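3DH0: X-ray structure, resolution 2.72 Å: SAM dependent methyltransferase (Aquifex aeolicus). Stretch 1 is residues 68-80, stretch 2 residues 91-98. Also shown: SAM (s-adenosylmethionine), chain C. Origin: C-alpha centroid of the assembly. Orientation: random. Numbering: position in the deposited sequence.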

ATOM      1  N   ILE A  68       1.683   3.691  -7.654  1.00 14.85           N
ATOM      2  CA  ILE A  68       2.365   4.973  -7.580  1.00 16.28           C
ATOM      3  C   ILE A  68       3.586   4.945  -6.679  1.00 16.63           C
ATOM      4  O   ILE A  68       3.844   3.976  -5.991  1.00 16.94           O
ATOM      5  CB  ILE A  68       1.430   6.076  -7.072  1.00 17.29           C
ATOM      6  CG1 ILE A  68       0.818   5.646  -5.735  1.00 19.05           C
ATOM      7  CG2 ILE A  68       0.361   6.383  -8.116  1.00 16.30           C
ATOM      8  CD1 ILE A  68      -0.012   6.717  -5.039  1.00 17.16           C
ATOM      9  N   ASP A  69       4.343   6.027  -6.704  1.00 18.49           N
ATOM     10  CA  ASP A  69       5.532   6.155  -5.891  1.00 17.78           C
ATOM     11  C   ASP A  69       6.181   7.487  -6.205  1.00 18.67           C
ATOM     12  O   ASP A  69       6.381   7.824  -7.367  1.00 16.79           O
ATOM     13  CB  ASP A  69       6.510   5.023  -6.180  1.00 18.41           C
ATOM     14  CG  ASP A  69       7.474   4.788  -5.033  1.00 20.54           C
ATOM     15  OD1 ASP A  69       8.139   5.753  -4.612  1.00 22.43           O
ATOM     16  OD2 ASP A  69       7.566   3.646  -4.547  1.00 20.16           O
ATOM     17  N   VAL A  70       6.503   8.240  -5.155  1.00 20.58           N
ATOM     18  CA  VAL A  70       7.129   9.554  -5.284  1.00 21.05           C
ATOM     19  C   VAL A  70       8.529   9.511  -5.872  1.00 22.67           C
ATOM     20  O   VAL A  70       8.984  10.504  -6.419  1.00 22.79           O
ATOM     21  CB  VAL A  70       7.242  10.280  -3.929  1.00 22.77           C
ATOM     22  CG1 VAL A  70       5.861  10.676  -3.413  1.00 21.83           C
ATOM     23  CG2 VAL A  70       7.968   9.396  -2.927  1.00 21.12           C
ATOM     24  N   GLN A  71       9.218   8.377  -5.758  1.00 24.47           N
ATOM     25  CA  GLN A  71      10.573   8.276  -6.299  1.00 26.05           C
ATOM     26  C   GLN A  71      10.655   7.684  -7.699  1.00 27.21           C
ATOM     27  O   GLN A  71      10.177   6.587  -7.959  1.00 28.39           O
ATOM     28  CB  GLN A  71      11.471   7.509  -5.333  1.00 26.43           C
ATOM     29  CG  GLN A  71      11.721   8.274  -4.055  1.00 27.63           C
ATOM     30  CD  GLN A  71      12.851   7.699  -3.236  1.00 30.85           C
ATOM     31  OE1 GLN A  71      12.658   6.780  -2.443  1.00 29.95           O
ATOM     32  NE2 GLN A  71      14.051   8.240  -3.429  1.00 32.85           N
ATOM     33  N   GLU A  72      11.275   8.448  -8.595  1.00 27.63           N
ATOM     34  CA  GLU A  72      11.427   8.072  -9.986  1.00 26.80           C
ATOM     35  C   GLU A  72      12.140   6.736 -10.172  1.00 26.69           C
ATOM     36  O   GLU A  72      11.754   5.937 -11.031  1.00 26.16           O
ATOM     37  CB  GLU A  72      12.174   9.185 -10.739  1.00 28.69           C
ATOM     38  CG  GLU A  72      12.258   8.953 -12.253  1.00 32.06           C
ATOM     39  CD  GLU A  72      12.964  10.061 -13.019  1.00 33.70           C
ATOM     40  OE1 GLU A  72      12.601  11.248 -12.854  1.00 34.30           O
ATOM     41  OE2 GLU A  72      13.873   9.736 -13.809  1.00 34.55           O
ATOM     42  N   GLU A  73      13.179   6.489  -9.375  1.00 25.52           N
ATOM     43  CA  GLU A  73      13.913   5.240  -9.493  1.00 24.60           C
ATOM     44  C   GLU A  73      13.033   4.050  -9.160  1.00 23.31           C
ATOM     45  O   GLU A  73      13.128   3.006  -9.799  1.00 22.75           O
ATOM     46  CB  GLU A  73      15.172   5.238  -8.615  1.00 26.40           C
ATOM     47  CG  GLU A  73      15.113   6.030  -7.326  1.00 29.39           C
ATOM     48  CD  GLU A  73      15.291   7.524  -7.553  1.00 31.48           C
ATOM     49  OE1 GLU A  73      16.093   7.887  -8.440  1.00 31.86           O
ATOM     50  OE2 GLU A  73      14.647   8.331  -6.844  1.00 31.29           O
ATOM     51  N   MET A  74      12.173   4.206  -8.162  1.00 21.17           N
ATOM     52  CA  MET A  74      11.270   3.135  -7.788  1.00 20.79           C
ATOM     53  C   MET A  74      10.224   2.945  -8.881  1.00 21.75           C
ATOM     54  O   MET A  74       9.803   1.825  -9.177  1.00 22.50           O
ATOM     55  CB  MET A  74      10.588   3.438  -6.454  1.00 19.80           C
ATOM     56  CG  MET A  74      11.323   2.899  -5.242  1.00 17.46           C
ATOM     57  SD  MET A  74      12.865   3.720  -4.882  1.00 17.77           S
ATOM     58  CE  MET A  74      12.884   3.617  -3.153  1.00 12.50           C
ATOM     59  N   VAL A  75       9.812   4.039  -9.499  1.00 21.18           N
ATOM     60  CA  VAL A  75       8.825   3.951 -10.557  1.00 20.25           C
ATOM     61  C   VAL A  75       9.359   3.143 -11.743  1.00 20.39           C
ATOM     62  O   VAL A  75       8.710   2.213 -12.220  1.00 20.28           O
ATOM     63  CB  VAL A  75       8.404   5.358 -11.037  1.00 19.38           C
ATOM     64  CG1 VAL A  75       7.427   5.245 -12.183  1.00 16.76           C
ATOM     65  CG2 VAL A  75       7.789   6.140  -9.884  1.00 18.94           C
ATOM     66  N   ASN A  76      10.552   3.476 -12.211  1.00 19.80           N
ATOM     67  CA  ASN A  76      11.088   2.757 -13.352  1.00 20.45           C
ATOM     68  C   ASN A  76      11.441   1.306 -13.060  1.00 20.23           C
ATOM     69  O   ASN A  76      11.385   0.460 -13.940  1.00 20.54           O
ATOM     70  CB  ASN A  76      12.281   3.514 -13.938  1.00 20.45           C
ATOM     71  CG  ASN A  76      11.880   4.864 -14.537  1.00 22.78           C
ATOM     72  OD1 ASN A  76      10.910   4.961 -15.297  1.00 22.47           O
ATOM     73  ND2 ASN A  76      12.627   5.910 -14.193  1.00 21.88           N
ATOM     74  N   TYR A  77      11.780   1.014 -11.815  1.00 21.17           N
ATOM     75  CA  TYR A  77      12.124  -0.342 -11.434  1.00 21.26           C
ATOM     76  C   TYR A  77      10.864  -1.198 -11.453  1.00 22.57           C
ATOM     77  O   TYR A  77      10.863  -2.305 -12.000  1.00 24.23           O
ATOM     78  CB  TYR A  77      12.726  -0.357 -10.033  1.00 19.68           C
ATOM     79  CG  TYR A  77      13.265  -1.701  -9.626  1.00 21.18           C
ATOM     80  CD1 TYR A  77      14.607  -2.029  -9.828  1.00 20.41           C
ATOM     81  CD2 TYR A  77      12.438  -2.654  -9.028  1.00 22.45           C
ATOM     82  CE1 TYR A  77      15.108  -3.264  -9.442  1.00 19.67           C
ATOM     83  CE2 TYR A  77      12.934  -3.890  -8.642  1.00 21.32           C
ATOM     84  CZ  TYR A  77      14.266  -4.185  -8.849  1.00 20.43           C
ATOM     85  OH  TYR A  77      14.752  -5.403  -8.456  1.00 20.61           O
ATOM     86  N   ALA A  78       9.798  -0.683 -10.845  1.00 22.66           N
ATOM     87  CA  ALA A  78       8.518  -1.387 -10.791  1.00 22.71           C
ATOM     88  C   ALA A  78       7.945  -1.578 -12.188  1.00 22.04           C
ATOM     89  O   ALA A  78       7.332  -2.591 -12.485  1.00 21.44           O
ATOM     90  CB  ALA A  78       7.528  -0.611  -9.930  1.00 21.94           C
ATOM     91  N   TRP A  79       8.150  -0.590 -13.044  1.00 22.10           N
ATOM     92  CA  TRP A  79       7.662  -0.666 -14.402  1.00 22.34           C
ATOM     93  C   TRP A  79       8.340  -1.820 -15.134  1.00 23.01           C
ATOM     94  O   TRP A  79       7.664  -2.662 -15.718  1.00 23.59           O
ATOM     95  CB  TRP A  79       7.935   0.654 -15.119  1.00 23.24           C
ATOM     96  CG  TRP A  79       7.506   0.652 -16.534  1.00 22.83           C
ATOM     97  CD1 TRP A  79       8.278   0.916 -17.617  1.00 23.51           C
ATOM     98  CD2 TRP A  79       6.208   0.332 -17.029  1.00 23.96           C
ATOM     99  NE1 TRP A  79       7.542   0.775 -18.767  1.00 25.69           N
ATOM    100  CE2 TRP A  79       6.264   0.417 -18.431  1.00 23.79           C
ATOM    101  CE3 TRP A  79       4.997  -0.022 -16.420  1.00 25.85           C
ATOM    102  CZ2 TRP A  79       5.159   0.158 -19.241  1.00 25.23           C
ATOM    103  CZ3 TRP A  79       3.892  -0.282 -17.225  1.00 25.87           C
ATOM    104  CH2 TRP A  79       3.981  -0.191 -18.619  1.00 27.96           C
ATOM    105  N   GLU A  80       9.671  -1.860 -15.105  1.00 22.64           N
ATOM    106  CA  GLU A  80      10.391  -2.923 -15.781  1.00 23.68           C
ATOM    107  C   GLU A  80       9.933  -4.253 -15.207  1.00 23.41           C
ATOM    108  O   GLU A  80       9.961  -5.284 -15.866  1.00 23.16           O
ATOM    109  CB  GLU A  80      11.903  -2.764 -15.610  1.00 25.60           C
ATOM    110  CG  GLU A  80      12.673  -3.952 -16.177  1.00 33.24           C
ATOM    111  CD  GLU A  80      14.148  -3.681 -16.425  1.00 38.84           C
ATOM    112  OE1 GLU A  80      14.863  -3.260 -15.483  1.00 42.67           O
ATOM    113  OE2 GLU A  80      14.608  -3.906 -17.569  1.00 41.85           O
ATOM    114  N   GLU A  91      -0.742  -0.351 -14.115  1.00 18.29           N
ATOM    115  CA  GLU A  91      -0.319   0.944 -14.605  1.00 18.69           C
ATOM    116  C   GLU A  91       0.580   1.596 -13.533  1.00 17.74           C
ATOM    117  O   GLU A  91       0.122   1.951 -12.452  1.00 14.06           O
ATOM    118  CB  GLU A  91      -1.573   1.780 -14.890  1.00 19.82           C
ATOM    119  CG  GLU A  91      -1.410   2.870 -15.913  1.00 21.67           C
ATOM    120  CD  GLU A  91      -1.100   2.353 -17.305  1.00 23.00           C
ATOM    121  OE1 GLU A  91      -1.949   1.688 -17.921  1.00 24.98           O
ATOM    122  OE2 GLU A  91       0.005   2.620 -17.795  1.00 24.04           O
ATOM    123  N   VAL A  92       1.868   1.722 -13.837  1.00 18.66           N
ATOM    124  CA  VAL A  92       2.836   2.318 -12.910  1.00 20.99           C
ATOM    125  C   VAL A  92       2.979   3.820 -13.134  1.00 20.90           C
ATOM    126  O   VAL A  92       3.315   4.256 -14.226  1.00 20.09           O
ATOM    127  CB  VAL A  92       4.225   1.670 -13.064  1.00 21.54           C
ATOM    128  CG1 VAL A  92       5.184   2.253 -12.043  1.00 20.11           C
ATOM    129  CG2 VAL A  92       4.111   0.161 -12.905  1.00 21.40           C
ATOM    130  N   LEU A  93       2.740   4.605 -12.089  1.00 21.17           N
ATOM    131  CA  LEU A  93       2.804   6.058 -12.207  1.00 21.60           C
ATOM    132  C   LEU A  93       3.721   6.796 -11.219  1.00 22.71           C
ATOM    133  O   LEU A  93       3.938   6.362 -10.084  1.00 21.62           O
ATOM    134  CB  LEU A  93       1.386   6.637 -12.088  1.00 20.00           C
ATOM    135  CG  LEU A  93       0.263   6.093 -12.986  1.00 18.52           C
ATOM    136  CD1 LEU A  93      -1.054   6.764 -12.635  1.00 17.89           C
ATOM    137  CD2 LEU A  93       0.595   6.329 -14.439  1.00 16.70           C
ATOM    138  N   LYS A  94       4.236   7.935 -11.681  1.00 22.58           N
ATOM    139  CA  LYS A  94       5.102   8.808 -10.896  1.00 21.96           C
ATOM    140  C   LYS A  94       4.230   9.725 -10.036  1.00 22.77           C
ATOM    141  O   LYS A  94       3.506  10.576 -10.549  1.00 23.74           O
ATOM    142  CB  LYS A  94       5.980   9.632 -11.831  1.00 21.85           C
ATOM    143  CG  LYS A  94       6.789  10.705 -11.146  1.00 21.79           C
ATOM    144  CD  LYS A  94       7.795  10.123 -10.197  1.00 23.76           C
ATOM    145  CE  LYS A  94       8.520  11.223  -9.446  1.00 27.44           C
ATOM    146  NZ  LYS A  94       7.615  12.030  -8.560  1.00 28.25           N
ATOM    147  N   SER A  95       4.307   9.544  -8.724  1.00 24.44           N
ATOM    148  CA  SER A  95       3.518  10.320  -7.774  1.00 24.01           C
ATOM    149  C   SER A  95       4.273  11.485  -7.137  1.00 23.78           C
ATOM    150  O   SER A  95       5.503  11.560  -7.177  1.00 22.98           O
ATOM    151  CB  SER A  95       2.990   9.381  -6.679  1.00 24.61           C
ATOM    152  OG  SER A  95       2.615  10.068  -5.495  1.00 25.68           O
ATOM    153  N   GLU A  96       3.505  12.393  -6.554  1.00 24.63           N
ATOM    154  CA  GLU A  96       4.041  13.563  -5.878  1.00 25.66           C
ATOM    155  C   GLU A  96       3.582  13.393  -4.439  1.00 25.00           C
ATOM    156  O   GLU A  96       2.560  12.774  -4.190  1.00 24.68           O
ATOM    157  CB  GLU A  96       3.448  14.834  -6.481  1.00 27.77           C
ATOM    158  CG  GLU A  96       4.428  15.973  -6.644  1.00 31.04           C
ATOM    159  CD  GLU A  96       5.561  15.646  -7.599  1.00 32.74           C
ATOM    160  OE1 GLU A  96       5.323  14.956  -8.610  1.00 32.44           O
ATOM    161  OE2 GLU A  96       6.695  16.096  -7.343  1.00 35.28           O
ATOM    162  N   GLU A  97       4.324  13.950  -3.496  1.00 25.93           N
ATOM    163  CA  GLU A  97       4.001  13.800  -2.085  1.00 25.34           C
ATOM    164  C   GLU A  97       2.528  13.767  -1.692  1.00 25.26           C
ATOM    165  O   GLU A  97       2.070  12.789  -1.109  1.00 26.47           O
ATOM    166  CB  GLU A  97       4.741  14.859  -1.269  1.00 24.57           C
ATOM    167  CG  GLU A  97       4.738  14.618   0.241  1.00 25.57           C
ATOM    168  CD  GLU A  97       5.293  13.262   0.648  1.00 26.33           C
ATOM    169  OE1 GLU A  97       6.314  12.820   0.074  1.00 27.01           O
ATOM    170  OE2 GLU A  97       4.714  12.640   1.563  1.00 24.90           O
ATOM    171  N   ASN A  98       1.766  14.808  -1.995  1.00 24.91           N
ATOM    172  CA  ASN A  98       0.359  14.785  -1.602  1.00 25.79           C
ATOM    173  C   ASN A  98      -0.612  14.932  -2.752  1.00 26.28           C
ATOM    174  O   ASN A  98      -1.731  15.422  -2.573  1.00 26.16           O
ATOM    175  CB  ASN A  98       0.079  15.870  -0.564  1.00 26.67           C
ATOM    176  CG  ASN A  98       0.972  15.751   0.649  1.00 26.82           C
ATOM    177  OD1 ASN A  98       1.925  16.509   0.806  1.00 26.83           O
ATOM    178  ND2 ASN A  98       0.673  14.783   1.511  1.00 28.71           N
TER
HETATM  179  N   SAM C 220       5.477  -1.438  -0.389  1.00 36.37           N
HETATM  180  CA  SAM C 220       6.762  -1.857  -1.029  1.00 37.77           C
HETATM  181  C   SAM C 220       6.904  -3.361  -0.994  1.00 39.30           C
HETATM  182  O   SAM C 220       6.009  -4.026  -0.471  1.00 40.08           O
HETATM  183  OXT SAM C 220       7.966  -3.825  -1.524  1.00 42.12           O
HETATM  184  CB  SAM C 220       7.936  -1.215  -0.296  1.00 37.25           C
HETATM  185  CG  SAM C 220       7.629   0.205  -0.044  1.00 35.07           C
HETATM  186  SD  SAM C 220       8.819   1.267   0.821  1.00 32.83           S
HETATM  187  CE  SAM C 220       8.754   0.641   2.500  1.00 34.32           C
HETATM  188  C5' SAM C 220       7.944   2.760   0.839  1.00 30.92           C
HETATM  189  C4' SAM C 220       7.874   3.500  -0.481  1.00 28.67           C
HETATM  190  O4' SAM C 220       7.051   4.629  -0.212  1.00 27.92           O
HETATM  191  C3' SAM C 220       9.211   4.153  -0.884  1.00 27.94           C
HETATM  192  O3' SAM C 220       9.639   3.424  -2.070  1.00 25.83           O
HETATM  193  C2' SAM C 220       8.882   5.579  -1.281  1.00 25.87           C
HETATM  194  O2' SAM C 220       9.442   6.110  -2.463  1.00 25.94           O
HETATM  195  C1' SAM C 220       7.326   5.572  -1.164  1.00 27.95           C
HETATM  196  N9  SAM C 220       6.684   6.789  -0.707  1.00 28.48           N
HETATM  197  C8  SAM C 220       7.004   7.633   0.338  1.00 28.94           C
HETATM  198  N7  SAM C 220       6.182   8.628   0.462  1.00 28.30           N
HETATM  199  C5  SAM C 220       5.256   8.440  -0.564  1.00 28.79           C
HETATM  200  C6  SAM C 220       4.102   9.171  -0.969  1.00 29.45           C
HETATM  201  N6  SAM C 220       3.708  10.295  -0.331  1.00 28.65           N
HETATM  202  N1  SAM C 220       3.373   8.703  -2.055  1.00 30.09           N
HETATM  203  C2  SAM C 220       3.804   7.574  -2.665  1.00 29.55           C
HETATM  204  N3  SAM C 220       4.865   6.819  -2.362  1.00 28.67           N
HETATM  205  C4  SAM C 220       5.553   7.308  -1.293  1.00 28.08           C

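Val92 is the apolar centre of the contact. Its side chain points from the strand toward helix 72-80, which runs nearly antiparallel to it with the axes 8.1 Å apart at closest approach. Three helix residues receive the two methyls: Val75 CG1 lies 3.7 Å from Val92 CG1, Ala78 CB lies 4.3 Å from that same Val92 CG1, and Trp79 CE3 lies 3.6 Å from Val92 CG2. The tryptophan meets this methyl with its ring edge, and the residue as a whole stays exposed at the margin of the contact. Val75 and Ala78, about one turn apart, are both short and point toward the strand. Val75 also reaches along the strand, its CG2 3.9 Å from Lys94 CA.

The segment just before the helix lies alongside stretch 2. Ile68 packs CG2 against Leu93 CB at 4.1 Å and CB against Ser95 CB at 3.7 Å, where the buried serine brings its CB directly against the branched Ile68. The backbones are joined most clearly where Ser95 N donates to Asp69 O (3.0 Å, nearly straight), backed by a CA-H...O contact from Val70 CA to Ser95 O at 3.2 Å. Val70 CG1 packs 3.6 Å from Glu97 N; in all, the two stretches bury 633 Å², both sides summed.

At the polar edge, Lys94 folds its long chain back across the gap. Its methylenes pass near Val75, with Lys94 CD 4.0 Å from Val75 CG2, and Lys94 NZ donates to Val70 O at 3.0 Å and to Ser95 O at 2.6 Å, tying the two loops together through one ammonium.

The same region also contacts the cofactor. Asp69 OD1 accepts from SAM O2' (2.5 Å) and from Gln71 N (3.1 Å), linking ribose binding to the turn before the helix. Val70 CG1 sits 3.4 Å from SAM C6, and Glu97 O accepts from SAM N6 at 3.1 Å.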